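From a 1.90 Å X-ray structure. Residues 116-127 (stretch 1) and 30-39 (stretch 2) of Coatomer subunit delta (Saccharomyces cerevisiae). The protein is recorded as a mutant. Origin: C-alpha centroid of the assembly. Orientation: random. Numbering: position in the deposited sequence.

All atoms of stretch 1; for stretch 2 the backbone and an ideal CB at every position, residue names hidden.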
# COMPACT_ATOMS: atom_id res chain seq x y z
N GLU A 116 -24.18 12.64 -11.14
CA GLU A 116 -25.64 12.86 -11.00
C GLU A 116 -26.48 11.56 -10.98
O GLU A 116 -27.66 11.62 -11.19
CB GLU A 116 -26.12 13.77 -12.11
CG GLU A 116 -25.28 15.00 -12.30
CD GLU A 116 -26.07 16.03 -13.12
OE1 GLU A 116 -26.27 15.77 -14.29
OE2 GLU A 116 -26.57 17.03 -12.58
N ASP A 117 -25.88 10.39 -10.70
CA ASP A 117 -26.63 9.15 -10.67
C ASP A 117 -26.60 8.62 -9.25
O ASP A 117 -25.49 8.40 -8.72
CB ASP A 117 -25.97 8.17 -11.63
CG ASP A 117 -26.64 6.82 -11.68
OD1 ASP A 117 -27.33 6.41 -10.69
OD2 ASP A 117 -26.45 6.15 -12.72
N ASP A 118 -27.78 8.48 -8.62
CA ASP A 118 -27.89 8.11 -7.22
C ASP A 118 -28.23 6.67 -6.98
O ASP A 118 -28.50 6.27 -5.81
CB ASP A 118 -28.88 9.04 -6.45
CG ASP A 118 -30.31 8.99 -7.01
OD1 ASP A 118 -30.67 7.96 -7.60
OD2 ASP A 118 -31.03 10.00 -6.88
N SER A 119 -28.20 5.84 -8.02
CA SER A 119 -28.68 4.49 -7.87
C SER A 119 -27.93 3.63 -6.88
O SER A 119 -28.51 2.70 -6.24
CB SER A 119 -28.82 3.78 -9.24
OG SER A 119 -27.56 3.72 -9.87
N LEU A 120 -26.65 3.95 -6.66
CA LEU A 120 -25.85 3.18 -5.73
C LEU A 120 -25.66 3.82 -4.35
O LEU A 120 -24.91 3.26 -3.54
CB LEU A 120 -24.42 3.02 -6.30
CG LEU A 120 -24.07 1.91 -7.31
CD1 LEU A 120 -25.16 1.05 -7.89
CD2 LEU A 120 -22.90 2.21 -8.26
N ILE A 121 -26.21 5.03 -4.14
CA ILE A 121 -25.91 5.84 -2.94
C ILE A 121 -26.96 5.61 -1.84
O ILE A 121 -28.15 5.84 -2.08
CB ILE A 121 -25.74 7.28 -3.42
CG1 ILE A 121 -24.37 7.29 -4.21
CG2 ILE A 121 -25.80 8.28 -2.29
CD1 ILE A 121 -24.00 8.59 -4.90
N PRO A 122 -26.54 5.12 -0.67
CA PRO A 122 -27.49 5.02 0.42
C PRO A 122 -27.77 6.39 1.14
O PRO A 122 -28.79 6.52 1.80
CB PRO A 122 -26.81 4.06 1.36
CG PRO A 122 -25.34 4.30 1.15
CD PRO A 122 -25.17 4.66 -0.29
N LEU A 123 -26.79 7.27 1.13
CA LEU A 123 -26.82 8.53 1.90
C LEU A 123 -26.30 9.69 1.08
O LEU A 123 -25.11 9.75 0.75
CB LEU A 123 -26.04 8.36 3.18
CG LEU A 123 -26.11 9.50 4.16
CD1 LEU A 123 -27.38 9.49 4.95
CD2 LEU A 123 -24.90 9.41 5.10
N THR A 124 -27.17 10.62 0.70
CA THR A 124 -26.79 11.80 -0.07
C THR A 124 -26.38 12.88 0.88
O THR A 124 -26.80 12.90 2.00
CB THR A 124 -27.95 12.29 -0.99
OG1 THR A 124 -29.12 12.41 -0.23
CG2 THR A 124 -28.28 11.25 -2.04
N LEU A 125 -25.42 13.70 0.43
CA LEU A 125 -24.80 14.75 1.23
C LEU A 125 -24.73 16.09 0.51
O LEU A 125 -24.53 16.15 -0.70
CB LEU A 125 -23.38 14.34 1.44
CG LEU A 125 -22.95 13.51 2.60
CD1 LEU A 125 -23.96 12.83 3.49
CD2 LEU A 125 -21.73 12.62 2.28
N THR A 126 -24.88 17.20 1.26
CA THR A 126 -24.73 18.49 0.80
C THR A 126 -24.19 19.33 1.93
O THR A 126 -24.45 19.02 3.11
CB THR A 126 -26.12 19.12 0.45
OG1 THR A 126 -26.78 18.35 -0.55
CG2 THR A 126 -25.91 20.50 -0.11
N THR A 127 -23.46 20.36 1.60
CA THR A 127 -22.91 21.22 2.64
C THR A 127 -23.24 22.68 2.36
O THR A 127 -23.32 23.09 1.21
CB THR A 127 -21.40 21.03 2.82
OG1 THR A 127 -20.67 21.42 1.67
CG2 THR A 127 -21.06 19.58 3.08
N UNK A 30 -22.00 21.34 -3.09
CA UNK A 30 -23.42 21.61 -3.21
C UNK A 30 -24.28 20.36 -3.35
O UNK A 30 -25.48 20.47 -3.47
CB UNK A 30 -23.66 22.53 -4.41
N UNK A 31 -23.69 19.18 -3.18
CA UNK A 31 -24.42 17.98 -3.19
C UNK A 31 -24.52 17.33 -4.56
O UNK A 31 -25.18 16.31 -4.68
CB UNK A 31 -25.82 18.25 -2.63
N UNK A 32 -23.93 17.90 -5.59
CA UNK A 32 -24.01 17.22 -6.90
C UNK A 32 -23.17 15.94 -6.85
O UNK A 32 -21.99 16.03 -6.47
CB UNK A 32 -23.53 18.14 -8.03
N UNK A 33 -23.74 14.83 -7.25
CA UNK A 33 -23.03 13.53 -7.26
C UNK A 33 -21.97 13.54 -8.35
O UNK A 33 -22.26 13.77 -9.53
CB UNK A 33 -24.00 12.37 -7.48
N UNK A 34 -20.72 13.32 -7.98
CA UNK A 34 -19.64 13.03 -8.95
C UNK A 34 -19.44 11.62 -9.40
O UNK A 34 -19.28 11.38 -10.58
CB UNK A 34 -18.31 13.49 -8.36
N UNK A 35 -19.58 10.63 -8.48
CA UNK A 35 -19.26 9.27 -8.78
C UNK A 35 -19.58 8.44 -7.64
O UNK A 35 -19.79 8.95 -6.51
CB UNK A 35 -17.79 9.10 -9.18
N UNK A 36 -19.66 7.14 -7.90
CA UNK A 36 -19.88 6.15 -6.92
C UNK A 36 -19.37 4.79 -7.41
O UNK A 36 -19.26 4.52 -8.60
CB UNK A 36 -21.37 6.09 -6.56
N UNK A 37 -19.09 3.93 -6.46
CA UNK A 37 -18.60 2.61 -6.72
C UNK A 37 -18.90 1.70 -5.58
O UNK A 37 -18.57 1.97 -4.41
CB UNK A 37 -17.10 2.63 -7.00
N UNK A 38 -19.59 0.62 -5.88
CA UNK A 38 -19.97 -0.39 -4.94
C UNK A 38 -19.14 -1.67 -5.21
O UNK A 38 -19.14 -2.18 -6.32
CB UNK A 38 -21.47 -0.66 -5.03
N UNK A 39 -18.60 -2.25 -4.16
CA UNK A 39 -17.87 -3.53 -4.26
C UNK A 39 -18.45 -4.50 -3.39
O UNK A 39 -18.82 -4.16 -2.22
CB UNK A 39 -16.38 -3.39 -3.93

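At position 30 the CA-to-CB bond points away from stretch 1, and the ideal CB lies 5.3 Å from Thr 126 CG2. Stretch 1 imposes little here, so many side chains would suit, polar ones included. The deposited residue is Asp 30. Its OD1 accepts from the backbone of position 32 (N to Asp 30 OD1, 3.0 Å).

Position 31 is the most restrictive. Its phi/psi of 91/1 would jam a CB against the preceding carbonyl, and the ideal CB falls 2.3 Å from Thr 126 OG1, a clash, and 3.1 Å from Leu 125 O. Both tests call for glycine, and Gly 31 is found. Without a side chain, its CA approaches Leu 125 O to 3.1 Å in a CA-H...O contact, and water 1 donates to both Gly 31 O (2.8 Å) and Leu 125 O (2.7 Å).

Position 32 points sideways, with nothing of stretch 1 within 5.5 Å of the ideal CB; several small or polar residues would serve. Thr 32 is deposited: its OG1 donates to Asp 30 OD1 (2.7 Å).

Position 33 points toward stretch 1. The backbone O accepts from Glu 116 N whatever the side chain (2.7 Å, 155°). The ideal CB is 4.6 Å from Ile 121 CD1, favouring an aliphatic group such as valine, leucine or isoleucine. Ile 33 has the most area covered by the other stretch, 104 Å²: CG2 meets Ile 121 CD1 at 3.6 Å, and CD1 reaches Asp 118 CB at 3.7 Å.

Positions 34 and 35 point away, so stretch 1 selects neither. They are His 34 and Ser 35, joined by a hydrogen bond between His 34 ND1 and Ser 35 OG (2.9 Å).

Position 36 turns back toward stretch 1. Its ideal CB lies 4.0 Å from Ile 121 CD1 and 4.3 Å from Leu 120 CB, which suits a small apolar group, yet Asp 117 O at 5.2 Å also offers an acceptor. Alanine, serine or threonine are reasonable. Ser 36 uses its OG through solvent: it donates to water 2 (2.7 Å) and accepts from water 3 (2.8 Å), and each water donates to Asp 117 O (2.7 Å).

Position 37 points away and is unconstrained here; it is Glu 37, bonded elsewhere in the structure.

At position 38, CA-to-CB points toward stretch 1, with the ideal CB 4.3 Å from Leu 120 CG, so an apolar residue fits. Leu 38 packs there through CB.

Position 39 is out of reach and open to many residues; Lys 39 occupies it.

Stretch 2 (30-39) DGTIHSSELK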
# COMPACT_ATOMS: atom_id res chain seq x y z
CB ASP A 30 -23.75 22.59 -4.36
CG ASP A 30 -23.67 21.93 -5.76
OD1 ASP A 30 -23.20 20.79 -5.93
OD2 ASP A 30 -24.05 22.58 -6.73
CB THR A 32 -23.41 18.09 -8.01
OG1 THR A 32 -24.12 19.33 -8.05
CG2 THR A 32 -23.55 17.41 -9.37
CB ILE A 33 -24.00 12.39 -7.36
CG1 ILE A 33 -25.03 12.42 -6.21
CG2 ILE A 33 -23.27 11.06 -7.35
CD1 ILE A 33 -26.27 11.61 -6.46
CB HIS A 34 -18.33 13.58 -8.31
CG HIS A 34 -17.11 13.29 -9.10
ND1 HIS A 34 -16.30 12.19 -8.82
CD2 HIS A 34 -16.57 13.90 -10.17
CE1 HIS A 34 -15.36 12.13 -9.73
NE2 HIS A 34 -15.49 13.17 -10.55
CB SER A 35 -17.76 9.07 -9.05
OG SER A 35 -17.01 9.57 -7.93
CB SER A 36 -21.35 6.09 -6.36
OG SER A 36 -22.29 5.88 -7.41
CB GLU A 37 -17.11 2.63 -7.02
CG GLU A 37 -16.48 1.23 -7.20
CD GLU A 37 -14.96 1.24 -7.09
OE1 GLU A 37 -14.38 1.90 -6.18
OE2 GLU A 37 -14.32 0.59 -7.94
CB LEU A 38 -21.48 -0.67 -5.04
CG LEU A 38 -22.31 -1.74 -4.28
CD1 LEU A 38 -21.79 -3.23 -4.29
CD2 LEU A 38 -22.69 -1.34 -2.86
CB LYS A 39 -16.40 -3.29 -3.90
CG LYS A 39 -15.68 -2.46 -4.92
CD LYS A 39 -14.27 -2.06 -4.43
CE LYS A 39 -13.18 -2.93 -5.01
NZ LYS A 39 -11.89 -2.15 -5.07
O HOH W 1 -26.34 15.08 -2.42
O HOH W 2 -22.82 8.12 -8.84
O HOH W 3 -25.09 6.12 -7.38
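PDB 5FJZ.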